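Flagellar brake protein YcgR (Klebsiella pneumoniae, PDB 5KEC) binds the second messenger c-di-GMP and probably activates transcription of type 3 fimbriae genes linked to biofilm formation. Local coordinates at residues 28-33 with 65-71; 34-39 with 55-60; 73-78 with 103-107; 141-145 with 220-224. Numbering follows the deposited sequence.

Contact 1: residues 28-33 with 65-71; sequences TEIEIF and IRFLLHS
Ile30, Ile32, Phe67 and Leu69 form the apolar centre on one face of antiparallel strands 29-33 and 65-71. Ile30 CD1 lies 3.6 Å from Phe67 CD1, Ile30 CB 3.6 Å from Leu69 CD2, and Ile32 CG2 3.8 Å from Phe67 CE1 and Ile65 CG2. Phe51, Phe78 and Phe98 enclose the Phe67 ring. The backbone is extended (phi/psi near -110/125 from Ile30 to Ile32); the segment axes approach to 4.5 Å at 161°. Non-hydrogen-bonded pairs Ile30-Leu69 and Ile32-Phe67 flank the hydrogen-bonded pair Glu31-Leu68 (Glu31 N to Leu68 O 2.6 Å, Leu68 N to Glu31 O 2.8 Å). His70 N to Glu29 O (2.9 Å) and Phe33 N to Arg66 O (3.0 Å) continue the ladder; a water lies 2.7 Å from Phe33 O and 3.0 Å from Arg66 N. On the other face, Phe33 CE2 is 4.2 Å from Leu68 CB. Glu31 (chi1, chi2 t) accepts a hydrogen bond at OE1 from His70 NE2 (2.8 Å); its OE2 is hydrogen-bonded to Ser38 and salt-bridged to Arg110, and His70 ND1 is hydrogen-bonded to Lys75 NZ. His70 and Arg110 bind c-di-GMP in the liganded protein: one face of this antiparallel pair is hydrophobic core, the other borders the nucleotide site.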
loop_
_atom_site.group_PDB
_atom_site.type_symbol
_atom_site.label_atom_id
_atom_site.label_comp_id
_atom_site.label_asym_id
_atom_site.label_seq_id
_atom_site.Cartn_x
_atom_site.Cartn_y
_atom_site.Cartn_z
ATOM N N THR B 28 -5.188 -2.326 22.236
ATOM C CA THR B 28 -4.703 -1.310 21.308
ATOM C C THR B 28 -5.352 -1.462 19.941
ATOM O O THR B 28 -5.503 -2.576 19.440
ATOM C CB THR B 28 -3.175 -1.376 21.181
ATOM O OG1 THR B 28 -2.600 -1.118 22.466
ATOM C CG2 THR B 28 -2.651 -0.348 20.181
ATOM N N GLU B 29 -5.754 -0.344 19.343
ATOM C CA GLU B 29 -6.348 -0.394 18.016
ATOM C C GLU B 29 -5.298 -0.807 16.998
ATOM O O GLU B 29 -4.202 -0.249 16.960
ATOM C CB GLU B 29 -6.934 0.960 17.619
ATOM C CG GLU B 29 -8.130 1.398 18.448
ATOM C CD GLU B 29 -7.754 2.349 19.568
ATOM O OE1 GLU B 29 -6.550 2.438 19.909
ATOM O OE2 GLU B 29 -8.671 3.009 20.103
ATOM N N ILE B 30 -5.630 -1.786 16.174
ATOM C CA ILE B 30 -4.746 -2.148 15.077
ATOM C C ILE B 30 -5.414 -1.736 13.772
ATOM O O ILE B 30 -6.596 -2.023 13.547
ATOM C CB ILE B 30 -4.358 -3.655 15.113
ATOM C CG1 ILE B 30 -3.357 -3.993 14.003
ATOM C CG2 ILE B 30 -5.590 -4.560 15.058
ATOM C CD1 ILE B 30 -2.754 -5.377 14.145
ATOM N N GLU B 31 -4.679 -1.006 12.940
ATOM C CA GLU B 31 -5.201 -0.588 11.645
ATOM C C GLU B 31 -4.616 -1.440 10.523
ATOM O O GLU B 31 -3.399 -1.561 10.400
ATOM C CB GLU B 31 -4.906 0.887 11.392
ATOM C CG GLU B 31 -5.651 1.457 10.197
ATOM C CD GLU B 31 -5.668 2.976 10.188
ATOM O OE1 GLU B 31 -4.970 3.592 11.022
ATOM O OE2 GLU B 31 -6.391 3.554 9.348
ATOM N N ILE B 32 -5.492 -2.023 9.713
ATOM C CA ILE B 32 -5.091 -2.899 8.618
ATOM C C ILE B 32 -5.402 -2.230 7.288
ATOM O O ILE B 32 -6.555 -1.879 7.026
ATOM C CB ILE B 32 -5.875 -4.223 8.670
ATOM C CG1 ILE B 32 -5.997 -4.714 10.116
ATOM C CG2 ILE B 32 -5.239 -5.264 7.754
ATOM C CD1 ILE B 32 -6.871 -5.951 10.276
ATOM N N PHE B 33 -4.380 -2.051 6.455
ATOM C CA PHE B 33 -4.564 -1.442 5.143
ATOM C C PHE B 33 -4.492 -2.494 4.046
ATOM O O PHE B 33 -3.602 -3.340 4.046
ATOM C CB PHE B 33 -3.482 -0.392 4.866
ATOM C CG PHE B 33 -3.464 0.740 5.842
ATOM C CD1 PHE B 33 -4.321 1.818 5.689
ATOM C CD2 PHE B 33 -2.575 0.739 6.906
ATOM C CE1 PHE B 33 -4.298 2.869 6.588
ATOM C CE2 PHE B 33 -2.552 1.791 7.808
ATOM C CZ PHE B 33 -3.414 2.854 7.648
ATOM N N ILE B 65 0.883 -7.418 4.149
ATOM C CA ILE B 65 -0.137 -6.423 4.458
ATOM C C ILE B 65 0.411 -5.356 5.406
ATOM O O ILE B 65 1.155 -5.663 6.337
ATOM C CB ILE B 65 -1.385 -7.087 5.084
ATOM C CG1 ILE B 65 -1.849 -8.269 4.228
ATOM C CG2 ILE B 65 -2.509 -6.083 5.251
ATOM C CD1 ILE B 65 -2.177 -7.893 2.798
ATOM N N ARG B 66 0.048 -4.101 5.164
ATOM C CA ARG B 66 0.473 -3.001 6.026
ATOM C C ARG B 66 -0.395 -2.879 7.280
ATOM O O ARG B 66 -1.627 -2.875 7.201
ATOM C CB ARG B 66 0.468 -1.679 5.252
ATOM C CG ARG B 66 1.836 -1.254 4.739
ATOM C CD ARG B 66 2.645 -0.556 5.826
ATOM N NE ARG B 66 2.646 0.894 5.651
ATOM C CZ ARG B 66 3.425 1.533 4.785
ATOM N NH1 ARG B 66 4.259 0.845 4.017
ATOM N NH2 ARG B 66 3.370 2.854 4.683
ATOM N N PHE B 67 0.259 -2.783 8.436
ATOM C CA PHE B 67 -0.439 -2.597 9.701
ATOM C C PHE B 67 0.055 -1.365 10.439
ATOM O O PHE B 67 1.189 -0.913 10.241
ATOM C CB PHE B 67 -0.239 -3.801 10.618
ATOM C CG PHE B 67 -0.859 -5.065 10.112
ATOM C CD1 PHE B 67 -2.084 -5.492 10.597
ATOM C CD2 PHE B 67 -0.211 -5.838 9.161
ATOM C CE1 PHE B 67 -2.653 -6.667 10.134
ATOM C CE2 PHE B 67 -0.778 -7.001 8.703
ATOM C CZ PHE B 67 -2.002 -7.413 9.189
ATOM N N LEU B 68 -0.807 -0.850 11.311
ATOM C CA LEU B 68 -0.453 0.210 12.229
ATOM C C LEU B 68 -1.071 -0.111 13.587
ATOM O O LEU B 68 -2.290 -0.199 13.721
ATOM C CB LEU B 68 -0.978 1.543 11.702
ATOM C CG LEU B 68 -0.179 2.813 11.971
ATOM C CD1 LEU B 68 1.264 2.642 11.527
ATOM C CD2 LEU B 68 -0.825 3.982 11.247
ATOM N N LEU B 69 -0.228 -0.317 14.591
ATOM C CA LEU B 69 -0.703 -0.440 15.960
ATOM C C LEU B 69 -0.667 0.930 16.598
ATOM O O LEU B 69 0.402 1.529 16.726
ATOM C CB LEU B 69 0.168 -1.406 16.758
ATOM C CG LEU B 69 -0.205 -2.883 16.667
ATOM C CD1 LEU B 69 0.906 -3.730 17.267
ATOM C CD2 LEU B 69 -1.539 -3.144 17.372
ATOM N N HIS B 70 -1.837 1.433 16.984
ATOM C CA HIS B 70 -1.930 2.770 17.547
ATOM C C HIS B 70 -1.659 2.733 19.047
ATOM O O HIS B 70 -2.565 2.928 19.857
ATOM C CB HIS B 70 -3.299 3.391 17.244
ATOM C CG HIS B 70 -3.576 3.553 15.781
ATOM N ND1 HIS B 70 -3.310 4.722 15.099
ATOM C CD2 HIS B 70 -4.090 2.696 14.867
ATOM C CE1 HIS B 70 -3.649 4.578 13.831
ATOM N NE2 HIS B 70 -4.126 3.357 13.663
ATOM N N SER B 71 -0.402 2.479 19.405
ATOM C CA SER B 71 -0.005 2.361 20.803
ATOM C C SER B 71 0.151 3.723 21.468
ATOM O O SER B 71 0.205 4.754 20.794
ATOM C CB SER B 71 1.302 1.580 20.921
ATOM O OG SER B 71 1.748 1.537 22.265
HETATM O O HOH W 1 -1.377 -3.329 2.589
#

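Contact 2: residues 34-39 with 55-60; sequences FNNTSI and THRKIP
Two backbone hydrogen bonds, Phe34 N to Thr37 O (3.0 Å) and Thr37 N to Phe34 O (2.9 Å), close a type II' beta turn from Phe34 to Thr37, with Asn35 at phi/psi 57/-111. The irregular segment 55-60 starts with an ST turn in which Thr55 OG1 accepts from Arg57 N at 3.1 Å. No hydrogen bond joins the segments; Phe34 and Ile59 have CA atoms 7.0 Å apart. The arrangement is a beta hairpin with a two-residue turn, linking strands 29-34 and 37-46, packed against the loop from strand 50-55 to strand 64-71. The aromatic contact is CH-pi: Ile59 CG1 sits over the Phe34 ring (chi1 40°), 4.1 Å from the centroid and 24° off the normal. Apolar packing adds Phe34 CB to Pro60 CD at 4.0 Å. Further van der Waals contacts place Phe34 CE1 3.7 Å from Lys58 O and Ile39 CD1 3.5 Å from Thr55 OG1. Tyr96 OH hydrogen-bonds both Arg57 O and Ile59 N, tying the loop to strand 94-99.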
loop_
_atom_site.group_PDB
_atom_site.type_symbol
_atom_site.label_atom_id
_atom_site.label_comp_id
_atom_site.label_asym_id
_atom_site.label_seq_id
_atom_site.Cartn_x
_atom_site.Cartn_y
_atom_site.Cartn_z
ATOM N N PHE B 34 -5.437 -2.444 3.116
ATOM C CA PHE B 34 -5.315 -3.204 1.877
ATOM C C PHE B 34 -6.038 -2.487 0.755
ATOM O O PHE B 34 -7.213 -2.142 0.886
ATOM C CB PHE B 34 -5.819 -4.644 2.030
ATOM C CG PHE B 34 -7.063 -4.773 2.858
ATOM C CD1 PHE B 34 -8.303 -4.881 2.258
ATOM C CD2 PHE B 34 -6.990 -4.796 4.238
ATOM C CE1 PHE B 34 -9.444 -5.002 3.017
ATOM C CE2 PHE B 34 -8.129 -4.917 5.002
ATOM C CZ PHE B 34 -9.358 -5.021 4.390
ATOM N N ASN B 35 -5.319 -2.242 -0.334
ATOM C CA ASN B 35 -5.887 -1.568 -1.490
ATOM C C ASN B 35 -6.455 -0.193 -1.133
ATOM O O ASN B 35 -5.715 0.731 -0.801
ATOM C CB ASN B 35 -6.965 -2.450 -2.125
ATOM C CG ASN B 35 -6.478 -3.868 -2.388
ATOM O OD1 ASN B 35 -5.312 -4.083 -2.721
ATOM N ND2 ASN B 35 -7.372 -4.843 -2.236
ATOM N N ASN B 36 -7.777 -0.077 -1.189
ATOM C CA ASN B 36 -8.468 1.182 -0.952
ATOM C C ASN B 36 -8.890 1.327 0.502
ATOM O O ASN B 36 -9.257 2.414 0.960
ATOM C CB ASN B 36 -9.723 1.226 -1.819
ATOM C CG ASN B 36 -9.832 2.497 -2.614
ATOM O OD1 ASN B 36 -8.821 3.116 -2.951
ATOM N ND2 ASN B 36 -11.062 2.902 -2.924
ATOM N N THR B 37 -8.834 0.213 1.220
ATOM C CA THR B 37 -9.558 0.072 2.470
ATOM C C THR B 37 -8.671 0.076 3.704
ATOM O O THR B 37 -7.520 -0.349 3.670
ATOM C CB THR B 37 -10.386 -1.229 2.457
ATOM O OG1 THR B 37 -11.226 -1.245 1.296
ATOM C CG2 THR B 37 -11.245 -1.345 3.711
ATOM N N SER B 38 -9.236 0.564 4.799
ATOM C CA SER B 38 -8.586 0.535 6.095
ATOM C C SER B 38 -9.630 0.149 7.121
ATOM O O SER B 38 -10.718 0.723 7.157
ATOM C CB SER B 38 -8.006 1.907 6.428
ATOM O OG SER B 38 -7.775 2.038 7.815
ATOM N N ILE B 39 -9.319 -0.842 7.946
ATOM C CA ILE B 39 -10.221 -1.183 9.034
ATOM C C ILE B 39 -9.500 -1.093 10.372
ATOM O O ILE B 39 -8.292 -1.304 10.457
ATOM C CB ILE B 39 -10.859 -2.577 8.853
ATOM C CG1 ILE B 39 -9.915 -3.672 9.340
ATOM C CG2 ILE B 39 -11.249 -2.805 7.397
ATOM C CD1 ILE B 39 -10.471 -5.062 9.161
ATOM N N THR B 55 -12.338 -10.384 11.267
ATOM C CA THR B 55 -13.088 -9.425 10.479
ATOM C C THR B 55 -13.904 -10.148 9.417
ATOM O O THR B 55 -13.534 -11.229 8.971
ATOM C CB THR B 55 -12.145 -8.419 9.792
ATOM O OG1 THR B 55 -12.902 -7.553 8.939
ATOM C CG2 THR B 55 -11.106 -9.149 8.962
ATOM N N HIS B 56 -15.021 -9.557 9.017
ATOM C CA HIS B 56 -15.829 -10.144 7.955
ATOM C C HIS B 56 -15.263 -9.822 6.575
ATOM O O HIS B 56 -15.630 -10.452 5.586
ATOM C CB HIS B 56 -17.290 -9.693 8.064
ATOM C CG HIS B 56 -18.067 -10.413 9.123
ATOM N ND1 HIS B 56 -18.117 -9.985 10.433
ATOM C CD2 HIS B 56 -18.819 -11.538 9.068
ATOM C CE1 HIS B 56 -18.868 -10.812 11.136
ATOM N NE2 HIS B 56 -19.308 -11.764 10.331
ATOM N N ARG B 57 -14.360 -8.846 6.512
ATOM C CA ARG B 57 -13.796 -8.411 5.237
ATOM C C ARG B 57 -12.851 -9.454 4.637
ATOM O O ARG B 57 -12.231 -10.241 5.357
ATOM C CB ARG B 57 -13.050 -7.085 5.405
ATOM C CG ARG B 57 -13.656 -6.151 6.437
ATOM C CD ARG B 57 -14.967 -5.555 5.969
ATOM N NE ARG B 57 -14.774 -4.609 4.876
ATOM C CZ ARG B 57 -15.600 -3.603 4.608
ATOM N NH1 ARG B 57 -16.674 -3.402 5.361
ATOM N NH2 ARG B 57 -15.347 -2.791 3.591
ATOM N N LYS B 58 -12.751 -9.458 3.312
ATOM C CA LYS B 58 -11.780 -10.304 2.630
ATOM C C LYS B 58 -10.472 -9.535 2.488
ATOM O O LYS B 58 -10.459 -8.393 2.024
ATOM C CB LYS B 58 -12.287 -10.730 1.246
ATOM C CG LYS B 58 -13.402 -11.776 1.249
ATOM C CD LYS B 58 -14.744 -11.181 1.648
ATOM C CE LYS B 58 -15.900 -11.986 1.065
ATOM N NZ LYS B 58 -15.825 -13.431 1.426
ATOM N N ILE B 59 -9.378 -10.161 2.898
ATOM C CA ILE B 59 -8.067 -9.537 2.819
ATOM C C ILE B 59 -7.171 -10.368 1.914
ATOM O O ILE B 59 -7.025 -11.572 2.126
ATOM C CB ILE B 59 -7.421 -9.424 4.211
ATOM C CG1 ILE B 59 -8.363 -8.705 5.176
ATOM C CG2 ILE B 59 -6.081 -8.703 4.132
ATOM C CD1 ILE B 59 -7.932 -8.798 6.627
ATOM N N PRO B 60 -6.562 -9.725 0.905
ATOM C CA PRO B 60 -5.694 -10.423 -0.052
ATOM C C PRO B 60 -4.638 -11.275 0.645
ATOM O O PRO B 60 -4.068 -10.855 1.654
ATOM C CB PRO B 60 -5.028 -9.278 -0.830
ATOM C CG PRO B 60 -5.277 -8.036 -0.018
ATOM C CD PRO B 60 -6.586 -8.273 0.667
#

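Contact 3: residues 73-78 with 103-107; sequences SGKIEF and CLQVV
Strands 74-78 and 104-107 run antiparallel, their short axes 4.6 Å apart at closest and inclined at 150°. Lys75-Val107 and Glu77-Gln105 are hydrogen-bonded pairs flanking the non-hydrogen-bonded pair Ile76-Val106, whose CA atoms are 4.4 Å apart. The bonds are Val107 N to Lys75 O (2.7 Å), Glu77 N to Gln105 O (2.9 Å), Gln105 N to Glu77 O (3.0 Å) and a weak Lys75 N to Val107 O (2.8 Å). Gly74, at phi/psi 133/169, adopts a backbone that calls for glycine. Strand 104-107 extends the N-terminal antiparallel sheet and also pairs with strand 9-10, while helix 13-25 covers the face bearing Ile76 and Leu104. There Leu104 CD2 (chi1 m, chi2 t) lies 3.8 Å from Ile76 CG2 and 3.5 Å from Phe78 CB. On the face of Lys75, Glu77 and Val107, Glu77 (chi1 p) brings OE1 to 3.1 Å from Val107 CG2 and forms a salt bridge with Arg111, a c-di-GMP-binding residue in the liganded protein; Lys75 NZ is hydrogen-bonded to His70 ND1.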
loop_
_atom_site.group_PDB
_atom_site.type_symbol
_atom_site.label_atom_id
_atom_site.label_comp_id
_atom_site.label_asym_id
_atom_site.label_seq_id
_atom_site.Cartn_x
_atom_site.Cartn_y
_atom_site.Cartn_z
ATOM N N SER B 73 2.734 4.586 22.977
ATOM C CA SER B 73 4.136 4.944 22.806
ATOM C C SER B 73 4.392 5.528 21.420
ATOM O O SER B 73 5.473 6.047 21.145
ATOM C CB SER B 73 5.019 3.718 23.034
ATOM O OG SER B 73 4.660 2.660 22.157
ATOM N N GLY B 74 3.385 5.447 20.559
ATOM C CA GLY B 74 3.489 5.929 19.194
ATOM C C GLY B 74 2.945 4.889 18.238
ATOM O O GLY B 74 2.675 3.760 18.637
ATOM N N LYS B 75 2.769 5.264 16.977
ATOM C CA LYS B 75 2.303 4.317 15.979
ATOM C C LYS B 75 3.405 3.297 15.706
ATOM O O LYS B 75 4.552 3.665 15.440
ATOM C CB LYS B 75 1.925 5.035 14.680
ATOM C CG LYS B 75 1.058 6.281 14.857
ATOM C CD LYS B 75 -0.283 5.952 15.484
ATOM C CE LYS B 75 -1.128 7.205 15.677
ATOM N NZ LYS B 75 -2.297 6.950 16.571
ATOM N N ILE B 76 3.064 2.016 15.786
ATOM C CA ILE B 76 4.011 0.964 15.444
ATOM C C ILE B 76 3.640 0.394 14.087
ATOM O O ILE B 76 2.638 -0.313 13.956
ATOM C CB ILE B 76 3.997 -0.172 16.483
ATOM C CG1 ILE B 76 4.078 0.399 17.901
ATOM C CG2 ILE B 76 5.130 -1.151 16.213
ATOM C CD1 ILE B 76 3.904 -0.639 18.985
ATOM N N GLU B 77 4.436 0.706 13.069
ATOM C CA GLU B 77 4.133 0.199 11.740
ATOM C C GLU B 77 4.970 -1.020 11.358
ATOM O O GLU B 77 6.134 -1.158 11.748
ATOM C CB GLU B 77 4.238 1.300 10.682
ATOM C CG GLU B 77 5.633 1.804 10.398
ATOM C CD GLU B 77 5.621 2.919 9.369
ATOM O OE1 GLU B 77 5.189 4.039 9.715
ATOM O OE2 GLU B 77 6.026 2.671 8.212
ATOM N N PHE B 78 4.350 -1.912 10.602
ATOM C CA PHE B 78 5.000 -3.138 10.191
ATOM C C PHE B 78 4.208 -3.770 9.060
ATOM O O PHE B 78 3.086 -3.356 8.771
ATOM C CB PHE B 78 5.108 -4.106 11.372
ATOM C CG PHE B 78 3.786 -4.496 11.960
ATOM C CD1 PHE B 78 3.172 -5.680 11.592
ATOM C CD2 PHE B 78 3.150 -3.669 12.880
ATOM C CE1 PHE B 78 1.949 -6.044 12.137
ATOM C CE2 PHE B 78 1.929 -4.026 13.429
ATOM C CZ PHE B 78 1.331 -5.217 13.057
ATOM N N CYS B 103 10.291 -7.012 11.775
ATOM C CA CYS B 103 10.755 -5.652 11.981
ATOM C C CYS B 103 9.590 -4.730 12.322
ATOM O O CYS B 103 8.536 -4.780 11.689
ATOM C CB CYS B 103 11.493 -5.139 10.744
ATOM S SG CYS B 103 12.586 -3.740 11.078
ATOM N N LEU B 104 9.787 -3.902 13.340
ATOM C CA LEU B 104 8.809 -2.904 13.728
ATOM C C LEU B 104 9.464 -1.543 13.656
ATOM O O LEU B 104 10.639 -1.394 13.996
ATOM C CB LEU B 104 8.329 -3.134 15.164
ATOM C CG LEU B 104 7.573 -4.421 15.484
ATOM C CD1 LEU B 104 7.295 -4.500 16.973
ATOM C CD2 LEU B 104 6.284 -4.475 14.690
ATOM N N GLN B 105 8.703 -0.552 13.212
ATOM C CA GLN B 105 9.170 0.824 13.261
ATOM C C GLN B 105 8.171 1.709 14.000
ATOM O O GLN B 105 7.019 1.847 13.591
ATOM C CB GLN B 105 9.444 1.362 11.859
ATOM C CG GLN B 105 9.850 2.822 11.843
ATOM C CD GLN B 105 10.415 3.246 10.507
ATOM O OE1 GLN B 105 11.231 2.540 9.916
ATOM N NE2 GLN B 105 9.979 4.400 10.016
ATOM N N VAL B 106 8.618 2.294 15.103
ATOM C CA VAL B 106 7.782 3.193 15.870
ATOM C C VAL B 106 7.854 4.579 15.258
ATOM O O VAL B 106 8.906 5.218 15.259
ATOM C CB VAL B 106 8.218 3.258 17.338
ATOM C CG1 VAL B 106 7.293 4.179 18.122
ATOM C CG2 VAL B 106 8.226 1.867 17.943
ATOM N N VAL B 107 6.730 5.029 14.717
ATOM C CA VAL B 107 6.639 6.348 14.118
ATOM C C VAL B 107 5.611 7.180 14.869
ATOM O O VAL B 107 4.667 6.647 15.453
ATOM C CB VAL B 107 6.240 6.262 12.638
ATOM C CG1 VAL B 107 7.379 5.687 11.817
ATOM C CG2 VAL B 107 4.982 5.416 12.480
#

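Contact 4: residues 141-145 with 220-224; sequences DISDG and IEKIL
The PilZ D-x-S-x-x-G motif (Asp141, Ser143, Gly146), whose three named residues bind c-di-GMP in the liganded protein, spans the end of strand 134-142 and the loop after it, and here packs on the C-terminal helix 214-234 of the second domain. The backbone is extended through Ile142 at the strand end (-159/140) and Ser143 (-126/-168), then turns at Asp144 (-87/-5). Ser143 OG (chi1 p) accepts from Gly145 N at 3.2 Å in an ST turn and is also hydrogen-bonded to Gly146 N. Residues 220-224 form one helical turn, closed by Leu224 N to Ile220 O at 3.0 Å. The nearest CA pairs are Asp144-Glu221 at 5.8 Å and Ser143-Leu224 at 6.8 Å. Leu224 (chi1 m, chi2 t) fits against the bend: its CD1 is 3.2 Å from Asp144 N and 3.5 Å from Ser143 C, and its CD2 is 3.4 Å from Ile142 O. Ile220 (chi1, chi2 m) places CG2 3.7 Å from Ser143 O and CD1 4.2 Å from Ile142 CD1. At the exposed edge, Asp144 OD1 and Glu221 OE2 are like charges 4.5 Å apart. With no hydrogen bond or salt bridge between the segments, attachment to the helix rests on apolar and van der Waals contacts.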
loop_
_atom_site.group_PDB
_atom_site.type_symbol
_atom_site.label_atom_id
_atom_site.label_comp_id
_atom_site.label_asym_id
_atom_site.label_seq_id
_atom_site.Cartn_x
_atom_site.Cartn_y
_atom_site.Cartn_z
ATOM N N ASP B 141 -1.140 10.848 -10.179
ATOM C CA ASP B 141 -0.498 10.921 -8.876
ATOM C C ASP B 141 0.352 9.688 -8.647
ATOM O O ASP B 141 0.300 8.730 -9.420
ATOM C CB ASP B 141 -1.518 11.118 -7.750
ATOM C CG ASP B 141 -2.523 9.997 -7.670
ATOM O OD1 ASP B 141 -2.146 8.840 -7.954
ATOM O OD2 ASP B 141 -3.689 10.274 -7.315
ATOM N N ILE B 142 1.140 9.713 -7.585
ATOM C CA ILE B 142 2.129 8.672 -7.379
ATOM C C ILE B 142 2.555 8.594 -5.916
ATOM O O ILE B 142 2.681 9.613 -5.233
ATOM C CB ILE B 142 3.359 8.913 -8.294
ATOM C CG1 ILE B 142 4.304 7.715 -8.284
ATOM C CG2 ILE B 142 4.087 10.191 -7.899
ATOM C CD1 ILE B 142 5.476 7.879 -9.224
ATOM N N SER B 143 2.732 7.371 -5.432
ATOM C CA SER B 143 3.327 7.136 -4.127
ATOM C C SER B 143 4.489 6.192 -4.376
ATOM O O SER B 143 4.879 5.991 -5.525
ATOM C CB SER B 143 2.314 6.517 -3.164
ATOM O OG SER B 143 1.915 5.231 -3.597
ATOM N N ASP B 144 5.052 5.616 -3.322
ATOM C CA ASP B 144 6.152 4.677 -3.506
ATOM C C ASP B 144 5.619 3.269 -3.729
ATOM O O ASP B 144 6.380 2.344 -4.010
ATOM C CB ASP B 144 7.127 4.723 -2.326
ATOM C CG ASP B 144 6.445 4.511 -1.000
ATOM O OD1 ASP B 144 6.948 5.043 0.013
ATOM O OD2 ASP B 144 5.409 3.813 -0.968
ATOM N N GLY B 145 4.304 3.118 -3.623
ATOM C CA GLY B 145 3.684 1.817 -3.786
ATOM C C GLY B 145 2.796 1.722 -5.012
ATOM O O GLY B 145 2.440 0.626 -5.449
ATOM N N ILE B 220 12.000 5.767 -7.693
ATOM C CA ILE B 220 10.658 6.273 -7.417
ATOM C C ILE B 220 10.634 7.095 -6.128
ATOM O O ILE B 220 9.989 8.142 -6.056
ATOM C CB ILE B 220 9.625 5.127 -7.308
ATOM C CG1 ILE B 220 9.408 4.468 -8.670
ATOM C CG2 ILE B 220 8.306 5.648 -6.777
ATOM C CD1 ILE B 220 8.841 5.396 -9.703
ATOM N N GLU B 221 11.346 6.613 -5.114
ATOM C CA GLU B 221 11.363 7.266 -3.808
ATOM C C GLU B 221 12.054 8.625 -3.863
ATOM O O GLU B 221 11.670 9.554 -3.156
ATOM C CB GLU B 221 12.002 6.347 -2.761
ATOM C CG GLU B 221 11.081 5.193 -2.353
ATOM C CD GLU B 221 11.785 4.094 -1.568
ATOM O OE1 GLU B 221 12.993 3.862 -1.796
ATOM O OE2 GLU B 221 11.119 3.452 -0.725
ATOM N N LYS B 222 13.061 8.747 -4.722
ATOM C CA LYS B 222 13.744 10.023 -4.896
ATOM C C LYS B 222 12.851 11.041 -5.586
ATOM O O LYS B 222 12.835 12.216 -5.221
ATOM C CB LYS B 222 15.042 9.842 -5.676
ATOM C CG LYS B 222 16.113 9.116 -4.887
ATOM C CD LYS B 222 17.442 9.099 -5.626
ATOM C CE LYS B 222 17.342 8.366 -6.955
ATOM N NZ LYS B 222 18.666 8.274 -7.635
ATOM N N ILE B 223 12.103 10.590 -6.587
ATOM C CA ILE B 223 11.130 11.448 -7.241
ATOM C C ILE B 223 10.085 11.923 -6.233
ATOM O O ILE B 223 9.686 13.090 -6.235
ATOM C CB ILE B 223 10.412 10.709 -8.382
ATOM C CG1 ILE B 223 11.408 10.275 -9.458
ATOM C CG2 ILE B 223 9.307 11.582 -8.976
ATOM C CD1 ILE B 223 10.790 9.415 -10.533
ATOM N N LEU B 224 9.632 11.006 -5.381
ATOM C CA LEU B 224 8.628 11.325 -4.371
ATOM C C LEU B 224 9.125 12.429 -3.458
ATOM O O LEU B 224 8.434 13.419 -3.227
ATOM C CB LEU B 224 8.300 10.097 -3.532
ATOM C CG LEU B 224 7.331 9.087 -4.128
ATOM C CD1 LEU B 224 7.282 7.876 -3.227
ATOM C CD2 LEU B 224 5.955 9.706 -4.287
#

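Contacts 1 and 3 lie within, and contact 2 borders, one N-terminal antiparallel sheet, whereas contact 4 lies in the second sheet domain, its centre 22-23 Å from those of the others. Contact 1 is the most buried and joins its neighbours directly: Glu31 OE2 reaches Ser38 OG of contact 2 at 2.6 Å, and His70 ND1 reaches Lys75 NZ of contact 3 at 2.9 Å. Contacts 1 and 3 are backbone-paired strands with charged groups on one face. Contacts 2, 3 and 4 are partly buried; 2 and 4 set a loop against a hairpin or helix without hydrogen bonds across. Contacts 1 and 4 hold ligand-site residues of different domains; nearest atoms of the two contacts are about 6 Å apart.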